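Local atomic coordinates of exoenzyme S synthesis protein C (Pseudomonas aeruginosa, PDB entry 3KXY), a protein that acts as a homodimeric type III secretion chaperone that binds ExsE and inhibits the antiactivator ExsD, allowing ExsA-mediated transcription of the secretion system. Residues J[25-31]-J[42-46]; J[54-60]-J[93-99]. The protein carries 2 engineered substitutions. One frame throughout, in Å; residues are numbered along the deposited sequence.

Contact 1 of 2, residues J[25-31]-J[42-46]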
ATOM      1  N   LEU J  25     -10.343   7.260  18.517  1.00 79.87           N
ATOM      2  CA  LEU J  25      -8.923   7.019  18.276  1.00 76.79           C
ATOM      3  C   LEU J  25      -8.083   7.272  19.526  1.00 81.96           C
ATOM      4  O   LEU J  25      -8.490   8.014  20.422  1.00 78.25           O
ATOM      5  CB  LEU J  25      -8.426   7.892  17.122  1.00 70.57           C
ATOM      6  CG  LEU J  25      -9.109   7.686  15.768  1.00 71.04           C
ATOM      7  CD1 LEU J  25      -8.618   8.708  14.758  1.00 71.43           C
ATOM      8  CD2 LEU J  25      -8.887   6.271  15.253  1.00 69.97           C
ATOM      9  N   ASP J  26      -6.910   6.648  19.576  1.00 88.86           N
ATOM     10  CA  ASP J  26      -5.988   6.804  20.698  1.00 92.78           C
ATOM     11  C   ASP J  26      -5.316   8.171  20.692  1.00 96.86           C
ATOM     12  O   ASP J  26      -5.616   9.021  19.853  1.00 98.21           O
ATOM     13  CB  ASP J  26      -4.902   5.728  20.652  1.00 91.71           C
ATOM     14  CG  ASP J  26      -5.382   4.389  21.165  1.00 95.97           C
ATOM     15  OD1 ASP J  26      -4.532   3.493  21.354  1.00 92.37           O
ATOM     16  OD2 ASP J  26      -6.602   4.232  21.382  1.00104.26           O
ATOM     17  N   GLU J  27      -4.403   8.370  21.636  1.00 98.46           N
ATOM     18  CA  GLU J  27      -3.553   9.550  21.639  1.00102.37           C
ATOM     19  C   GLU J  27      -2.617   9.443  20.444  1.00 99.99           C
ATOM     20  O   GLU J  27      -2.167  10.450  19.897  1.00100.62           O
ATOM     21  CB  GLU J  27      -2.747   9.633  22.936  1.00114.31           C
ATOM     22  CG  GLU J  27      -3.575   9.470  24.204  1.00124.02           C
ATOM     23  CD  GLU J  27      -3.985   8.029  24.458  1.00128.43           C
ATOM     24  OE1 GLU J  27      -3.353   7.117  23.884  1.00127.93           O
ATOM     25  OE2 GLU J  27      -4.937   7.807  25.236  1.00129.92           O
ATOM     26  N   GLU J  28      -2.331   8.206  20.050  1.00 98.21           N
ATOM     27  CA  GLU J  28      -1.534   7.928  18.863  1.00 98.70           C
ATOM     28  C   GLU J  28      -2.427   7.855  17.631  1.00 92.89           C
ATOM     29  O   GLU J  28      -1.947   7.661  16.513  1.00 90.34           O
ATOM     30  CB  GLU J  28      -0.773   6.611  19.030  1.00105.11           C
ATOM     31  CG  GLU J  28       0.405   6.689  19.983  1.00113.42           C
ATOM     32  CD  GLU J  28       1.564   7.479  19.407  1.00120.97           C
ATOM     33  OE1 GLU J  28       1.602   7.663  18.172  1.00120.57           O
ATOM     34  OE2 GLU J  28       2.438   7.912  20.186  1.00125.39           O
ATOM     35  N   GLY J  29      -3.731   8.006  17.845  1.00 89.02           N
ATOM     36  CA  GLY J  29      -4.695   7.959  16.761  1.00 84.03           C
ATOM     37  C   GLY J  29      -4.932   6.548  16.258  1.00 80.44           C
ATOM     38  O   GLY J  29      -4.947   6.304  15.052  1.00 78.30           O
ATOM     39  N   MET J  30      -5.120   5.616  17.187  1.00 80.73           N
ATOM     40  CA  MET J  30      -5.324   4.217  16.833  1.00 80.52           C
ATOM     41  C   MET J  30      -6.563   3.634  17.506  1.00 78.89           C
ATOM     42  O   MET J  30      -6.980   4.093  18.569  1.00 74.26           O
ATOM     43  CB  MET J  30      -4.089   3.385  17.201  1.00 83.80           C
ATOM     44  CG  MET J  30      -2.812   3.823  16.501  1.00 83.21           C
ATOM     45  SD  MET J  30      -1.364   2.880  17.020  1.00123.50           S
ATOM     46  CE  MET J  30      -1.832   1.223  16.529  1.00 63.00           C
ATOM     47  N   ALA J  31      -7.145   2.621  16.873  1.00 79.64           N
ATOM     48  CA  ALA J  31      -8.303   1.922  17.421  1.00 73.36           C
ATOM     49  C   ALA J  31      -8.387   0.530  16.809  1.00 67.86           C
ATOM     50  O   ALA J  31      -8.283   0.377  15.594  1.00 65.25           O
ATOM     51  CB  ALA J  31      -9.575   2.703  17.146  1.00 66.88           C
ATOM     52  N   THR J  42      -7.016  -3.010  12.863  1.00 70.30           N
ATOM     53  CA  THR J  42      -6.544  -1.818  13.556  1.00 74.65           C
ATOM     54  C   THR J  42      -6.637  -0.581  12.667  1.00 70.44           C
ATOM     55  O   THR J  42      -6.251  -0.614  11.499  1.00 68.91           O
ATOM     56  CB  THR J  42      -5.094  -1.991  14.057  1.00 77.24           C
ATOM     57  OG1 THR J  42      -5.021  -3.123  14.931  1.00 76.79           O
ATOM     58  CG2 THR J  42      -4.632  -0.750  14.808  1.00 75.85           C
ATOM     59  N   LEU J  43      -7.159   0.505  13.230  1.00 67.96           N
ATOM     60  CA  LEU J  43      -7.297   1.762  12.505  1.00 69.65           C
ATOM     61  C   LEU J  43      -6.148   2.701  12.855  1.00 76.91           C
ATOM     62  O   LEU J  43      -5.819   2.880  14.027  1.00 77.95           O
ATOM     63  CB  LEU J  43      -8.632   2.430  12.838  1.00 66.38           C
ATOM     64  CG  LEU J  43      -9.876   1.536  12.866  1.00 64.45           C
ATOM     65  CD1 LEU J  43     -11.101   2.345  13.263  1.00 62.72           C
ATOM     66  CD2 LEU J  43     -10.093   0.852  11.527  1.00 62.54           C
ATOM     67  N   LEU J  44      -5.547   3.300  11.833  1.00 81.64           N
ATOM     68  CA  LEU J  44      -4.406   4.189  12.022  1.00 85.55           C
ATOM     69  C   LEU J  44      -4.614   5.512  11.298  1.00 85.52           C
ATOM     70  O   LEU J  44      -4.608   5.560  10.068  1.00 90.13           O
ATOM     71  CB  LEU J  44      -3.133   3.523  11.503  1.00 90.66           C
ATOM     72  CG  LEU J  44      -2.663   2.272  12.244  1.00 92.02           C
ATOM     73  CD1 LEU J  44      -1.902   1.345  11.310  1.00 95.33           C
ATOM     74  CD2 LEU J  44      -1.813   2.661  13.438  1.00 89.36           C
ATOM     75  N   LEU J  45      -4.794   6.586  12.059  1.00 80.25           N
ATOM     76  CA  LEU J  45      -4.957   7.909  11.466  1.00 77.07           C
ATOM     77  C   LEU J  45      -3.620   8.630  11.331  1.00 83.16           C
ATOM     78  O   LEU J  45      -2.939   8.892  12.324  1.00 85.98           O
ATOM     79  CB  LEU J  45      -5.925   8.761  12.285  1.00 71.27           C
ATOM     80  CG  LEU J  45      -6.080  10.206  11.804  1.00 67.90           C
ATOM     81  CD1 LEU J  45      -6.594  10.246  10.374  1.00 63.96           C
ATOM     82  CD2 LEU J  45      -6.996  10.992  12.727  1.00 71.96           C
ATOM     83  N   LEU J  46      -3.249   8.944  10.093  1.00 81.40           N
ATOM     84  CA  LEU J  46      -2.040   9.710   9.831  1.00 84.29           C
ATOM     85  C   LEU J  46      -2.403  11.154   9.508  1.00 86.73           C
ATOM     86  O   LEU J  46      -2.627  11.502   8.350  1.00 87.70           O
ATOM     87  CB  LEU J  46      -1.259   9.092   8.671  1.00 86.65           C
ATOM     88  CG  LEU J  46      -0.889   7.615   8.808  1.00 87.91           C
ATOM     89  CD1 LEU J  46      -0.019   7.173   7.642  1.00 86.63           C
ATOM     90  CD2 LEU J  46      -0.182   7.361  10.131  1.00 92.87           C
TER
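Three backbone hydrogen bonds join Gly29 and the start of strand 30-35, outermost in this chain's sheet, to strand 39-46 as the two arms of an antiparallel hairpin. Ala31 and Leu43 form the hydrogen-bonded pair, Leu43 N to Ala31 O at 2.6 Å and Ala31 N to Leu43 O at 3.2 Å; Met30 and Leu44 are the non-hydrogen-bonded pair, with Met30 CA 3.1 Å from Leu43 O in a CA-H...O contact. Leu45 N reaches Gly29 O at 3.0 Å, so the ladder extends into the turn before the strand, where Gly29 sits at positive phi. On one face Met30 CE packs 3.4 Å from Leu44 CD2. Ala31 and Leu43 share the other, the side of helix 3-18, whose Leu11 touches Leu43 and Leu25. Leu25 CD1 meets Leu45 CD2 at 3.5 Å, bringing the loop over the end of the strand. Backbone bonds and aliphatic packing thus pair the strands, and ExsE packs against the same two strands with apolar and basic side chains.

Contact 2 of 2, residues J[54-60]-J[93-99]. Engineered in segment 54-60: Val59 (natural residue Ala).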
ATOM      1  N   LEU J  54      -5.703   0.935   7.455  1.00 73.37           N
ATOM      2  CA  LEU J  54      -6.465  -0.198   7.961  1.00 72.67           C
ATOM      3  C   LEU J  54      -5.627  -1.471   7.920  1.00 78.31           C
ATOM      4  O   LEU J  54      -5.359  -2.013   6.847  1.00 78.08           O
ATOM      5  CB  LEU J  54      -7.746  -0.392   7.146  1.00 72.11           C
ATOM      6  CG  LEU J  54      -8.666   0.818   6.962  1.00 68.72           C
ATOM      7  CD1 LEU J  54      -9.838   0.463   6.065  1.00 69.76           C
ATOM      8  CD2 LEU J  54      -9.158   1.335   8.299  1.00 69.71           C
ATOM      9  N   GLU J  55      -5.209  -1.941   9.091  1.00 84.54           N
ATOM     10  CA  GLU J  55      -4.461  -3.188   9.189  1.00 88.54           C
ATOM     11  C   GLU J  55      -5.402  -4.349   9.491  1.00 89.05           C
ATOM     12  O   GLU J  55      -6.369  -4.197  10.237  1.00 88.25           O
ATOM     13  CB  GLU J  55      -3.382  -3.092  10.269  1.00 94.56           C
ATOM     14  CG  GLU J  55      -2.279  -2.091   9.964  1.00101.63           C
ATOM     15  CD  GLU J  55      -1.212  -2.057  11.041  1.00108.33           C
ATOM     16  OE1 GLU J  55      -1.360  -2.776  12.052  1.00106.84           O
ATOM     17  OE2 GLU J  55      -0.223  -1.310  10.876  1.00111.81           O
ATOM     18  N   ALA J  56      -5.114  -5.508   8.910  1.00 89.15           N
ATOM     19  CA  ALA J  56      -5.943  -6.688   9.114  1.00 87.16           C
ATOM     20  C   ALA J  56      -5.093  -7.941   9.288  1.00 89.96           C
ATOM     21  O   ALA J  56      -4.325  -8.307   8.398  1.00 92.62           O
ATOM     22  CB  ALA J  56      -6.911  -6.861   7.956  1.00 84.10           C
ATOM     23  N   ASP J  57      -5.231  -8.592  10.438  1.00 89.55           N
ATOM     24  CA  ASP J  57      -4.523  -9.841  10.698  1.00 91.55           C
ATOM     25  C   ASP J  57      -5.167 -10.987   9.926  1.00 86.44           C
ATOM     26  O   ASP J  57      -6.357 -11.263  10.083  1.00 85.16           O
ATOM     27  CB  ASP J  57      -4.508 -10.155  12.197  1.00 98.59           C
ATOM     28  CG  ASP J  57      -3.692  -9.154  12.997  1.00104.53           C
ATOM     29  OD1 ASP J  57      -3.112  -8.231  12.387  1.00107.06           O
ATOM     30  OD2 ASP J  57      -3.631  -9.293  14.237  1.00105.69           O
ATOM     31  N   VAL J  58      -4.374 -11.651   9.092  1.00 82.10           N
ATOM     32  CA  VAL J  58      -4.871 -12.739   8.259  1.00 75.06           C
ATOM     33  C   VAL J  58      -4.605 -14.106   8.888  1.00 73.10           C
ATOM     34  O   VAL J  58      -5.525 -14.753   9.391  1.00 71.11           O
ATOM     35  CB  VAL J  58      -4.253 -12.690   6.851  1.00 75.30           C
ATOM     36  CG1 VAL J  58      -4.796 -13.822   5.993  1.00 76.85           C
ATOM     37  CG2 VAL J  58      -4.531 -11.343   6.202  1.00 73.47           C
ATOM     38  N   VAL J  59      -3.349 -14.544   8.860  1.00 74.89           N
ATOM     39  CA  VAL J  59      -2.978 -15.841   9.423  1.00 80.82           C
ATOM     40  C   VAL J  59      -1.669 -15.804  10.203  1.00 90.20           C
ATOM     41  O   VAL J  59      -0.905 -14.842  10.117  1.00 91.76           O
ATOM     42  CB  VAL J  59      -2.848 -16.920   8.333  1.00 76.53           C
ATOM     43  CG1 VAL J  59      -4.215 -17.425   7.919  1.00 78.81           C
ATOM     44  CG2 VAL J  59      -2.075 -16.378   7.139  1.00 73.79           C
ATOM     45  N   GLY J  60      -1.419 -16.867  10.962  1.00 94.06           N
ATOM     46  CA  GLY J  60      -0.173 -17.017  11.687  1.00 98.06           C
ATOM     47  C   GLY J  60       0.844 -17.780  10.861  1.00 99.54           C
ATOM     48  O   GLY J  60       0.488 -18.688  10.109  1.00102.92           O
ATOM     49  N   GLY J  93       3.840 -12.473  14.289  1.00105.07           N
ATOM     50  CA  GLY J  93       3.835 -13.642  13.429  1.00104.92           C
ATOM     51  C   GLY J  93       2.574 -13.692  12.589  1.00100.22           C
ATOM     52  O   GLY J  93       2.151 -14.760  12.146  1.00100.52           O
ATOM     53  N   LYS J  94       1.973 -12.527  12.373  1.00 94.87           N
ATOM     54  CA  LYS J  94       0.728 -12.428  11.622  1.00 91.45           C
ATOM     55  C   LYS J  94       0.940 -11.811  10.244  1.00 87.82           C
ATOM     56  O   LYS J  94       1.639 -10.809  10.103  1.00 90.18           O
ATOM     57  CB  LYS J  94      -0.299 -11.601  12.400  1.00 92.05           C
ATOM     58  CG  LYS J  94      -0.909 -12.311  13.597  1.00 96.44           C
ATOM     59  CD  LYS J  94      -1.850 -13.421  13.158  1.00 98.94           C
ATOM     60  CE  LYS J  94      -2.563 -14.046  14.345  1.00100.31           C
ATOM     61  NZ  LYS J  94      -3.546 -15.079  13.915  1.00101.68           N
ATOM     62  N   VAL J  95       0.332 -12.421   9.232  1.00 81.26           N
ATOM     63  CA  VAL J  95       0.295 -11.841   7.898  1.00 76.34           C
ATOM     64  C   VAL J  95      -0.827 -10.810   7.859  1.00 71.30           C
ATOM     65  O   VAL J  95      -1.912 -11.052   8.381  1.00 67.74           O
ATOM     66  CB  VAL J  95       0.048 -12.915   6.825  1.00 78.48           C
ATOM     67  CG1 VAL J  95      -0.129 -12.274   5.457  1.00 79.78           C
ATOM     68  CG2 VAL J  95       1.190 -13.919   6.809  1.00 79.58           C
ATOM     69  N   GLN J  96      -0.565  -9.659   7.250  1.00 73.78           N
ATOM     70  CA  GLN J  96      -1.524  -8.559   7.282  1.00 77.07           C
ATOM     71  C   GLN J  96      -1.845  -7.982   5.906  1.00 81.73           C
ATOM     72  O   GLN J  96      -0.969  -7.858   5.050  1.00 87.31           O
ATOM     73  CB  GLN J  96      -1.016  -7.444   8.198  1.00 78.39           C
ATOM     74  CG  GLN J  96      -0.821  -7.864   9.643  1.00 82.21           C
ATOM     75  CD  GLN J  96      -0.148  -6.791  10.473  1.00 81.09           C
ATOM     76  OE1 GLN J  96       0.490  -5.887   9.934  1.00 78.20           O
ATOM     77  NE2 GLN J  96      -0.283  -6.886  11.790  1.00 83.02           N
ATOM     78  N   LEU J  97      -3.112  -7.633   5.704  1.00 76.67           N
ATOM     79  CA  LEU J  97      -3.527  -6.889   4.524  1.00 72.80           C
ATOM     80  C   LEU J  97      -3.682  -5.422   4.898  1.00 69.57           C
ATOM     81  O   LEU J  97      -4.162  -5.102   5.983  1.00 70.59           O
ATOM     82  CB  LEU J  97      -4.849  -7.429   3.974  1.00 70.05           C
ATOM     83  CG  LEU J  97      -4.795  -8.734   3.179  1.00 69.71           C
ATOM     84  CD1 LEU J  97      -6.195  -9.174   2.784  1.00 67.93           C
ATOM     85  CD2 LEU J  97      -3.920  -8.565   1.950  1.00 70.72           C
ATOM     86  N   TYR J  98      -3.272  -4.530   4.002  1.00 67.23           N
ATOM     87  CA  TYR J  98      -3.365  -3.103   4.274  1.00 66.34           C
ATOM     88  C   TYR J  98      -4.252  -2.384   3.263  1.00 71.89           C
ATOM     89  O   TYR J  98      -4.167  -2.624   2.059  1.00 75.45           O
ATOM     90  CB  TYR J  98      -1.974  -2.465   4.304  1.00 66.89           C
ATOM     91  CG  TYR J  98      -0.987  -3.191   5.187  1.00 69.13           C
ATOM     92  CD1 TYR J  98      -1.158  -3.237   6.565  1.00 67.70           C
ATOM     93  CD2 TYR J  98       0.120  -3.827   4.643  1.00 73.24           C
ATOM     94  CE1 TYR J  98      -0.256  -3.903   7.373  1.00 66.22           C
ATOM     95  CE2 TYR J  98       1.027  -4.493   5.443  1.00 74.88           C
ATOM     96  CZ  TYR J  98       0.834  -4.529   6.807  1.00 70.29           C
ATOM     97  OH  TYR J  98       1.738  -5.194   7.601  1.00 72.11           O
ATOM     98  N   ALA J  99      -5.108  -1.505   3.772  1.00 72.97           N
ATOM     99  CA  ALA J  99      -5.958  -0.672   2.936  1.00 74.71           C
ATOM    100  C   ALA J  99      -5.933   0.750   3.474  1.00 75.89           C
ATOM    101  O   ALA J  99      -5.848   0.960   4.683  1.00 78.27           O
ATOM    102  CB  ALA J  99      -7.377  -1.207   2.924  1.00 76.24           C
TER
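Main-chain hydrogen bonds tie the middle strand 51-60 to its neighbour 94-102 in the antiparallel CesT-type chaperone sheet, and the shortest is Val58 N to Val95 O at 2.6 Å. Val95 N answers not to Val58 but to Val59 O, at 2.9 Å: a beta bulge, with psi of -74° at Val58, shifts the register by one between the Asp57-Gln96 and Gly60-Lys94 pairs. Further along, Leu97 N bonds to Ala56 O at 3.0 Å and Ala99 N to Leu54 O at 3.1 Å, while the return bonds from Ala56 N and Leu54 N are weak. The face carrying Glu55, Asp57, Gln96 and Tyr98 is polar. There Gln96 NE2 donates to Asp57 OD1 at 3.2 Å, and the Tyr98 ring meets that of His80 of the second subunit, placing this face at the dimer interface. Leu54, Ala56, Leu97 and Ala99 line the reverse face, where helix 108-128 covers Ala56 and Leu97 with Leu118. Val58 CG2 lies 4.0 Å from Leu97 CG, and engineered Val59 puts CG2 4.1 Å from Val95 CB. Along strand 94-102, on the polar face, Tyr98 OH donates to Gln96 OE1 at 2.7 Å.

Following the chain from helix 3-18, contact 1 closes first: residues 25-31 lead into strand 30-35, the chain turns, and 42-46 comes back beside it, a short hairpin loop. The next strand, 51-60, opens contact 2, which closes only after helix 68-76 and strand 85-89, when 93-99 returns to pair with it. The two closures are thus in series, neither nested nor crossed, with centres about 16 Å apart. Strands 39-46 and 51-60 are sheet neighbours and join them directly: Thr42 O lies 2.9 Å from Glu55 N, a probable hydrogen bond, and Leu43 CD2 lies 3.4 Å from Leu54 CD2. One continuous sheet therefore runs from the ExsE-contacting edge to the dimer-facing centre.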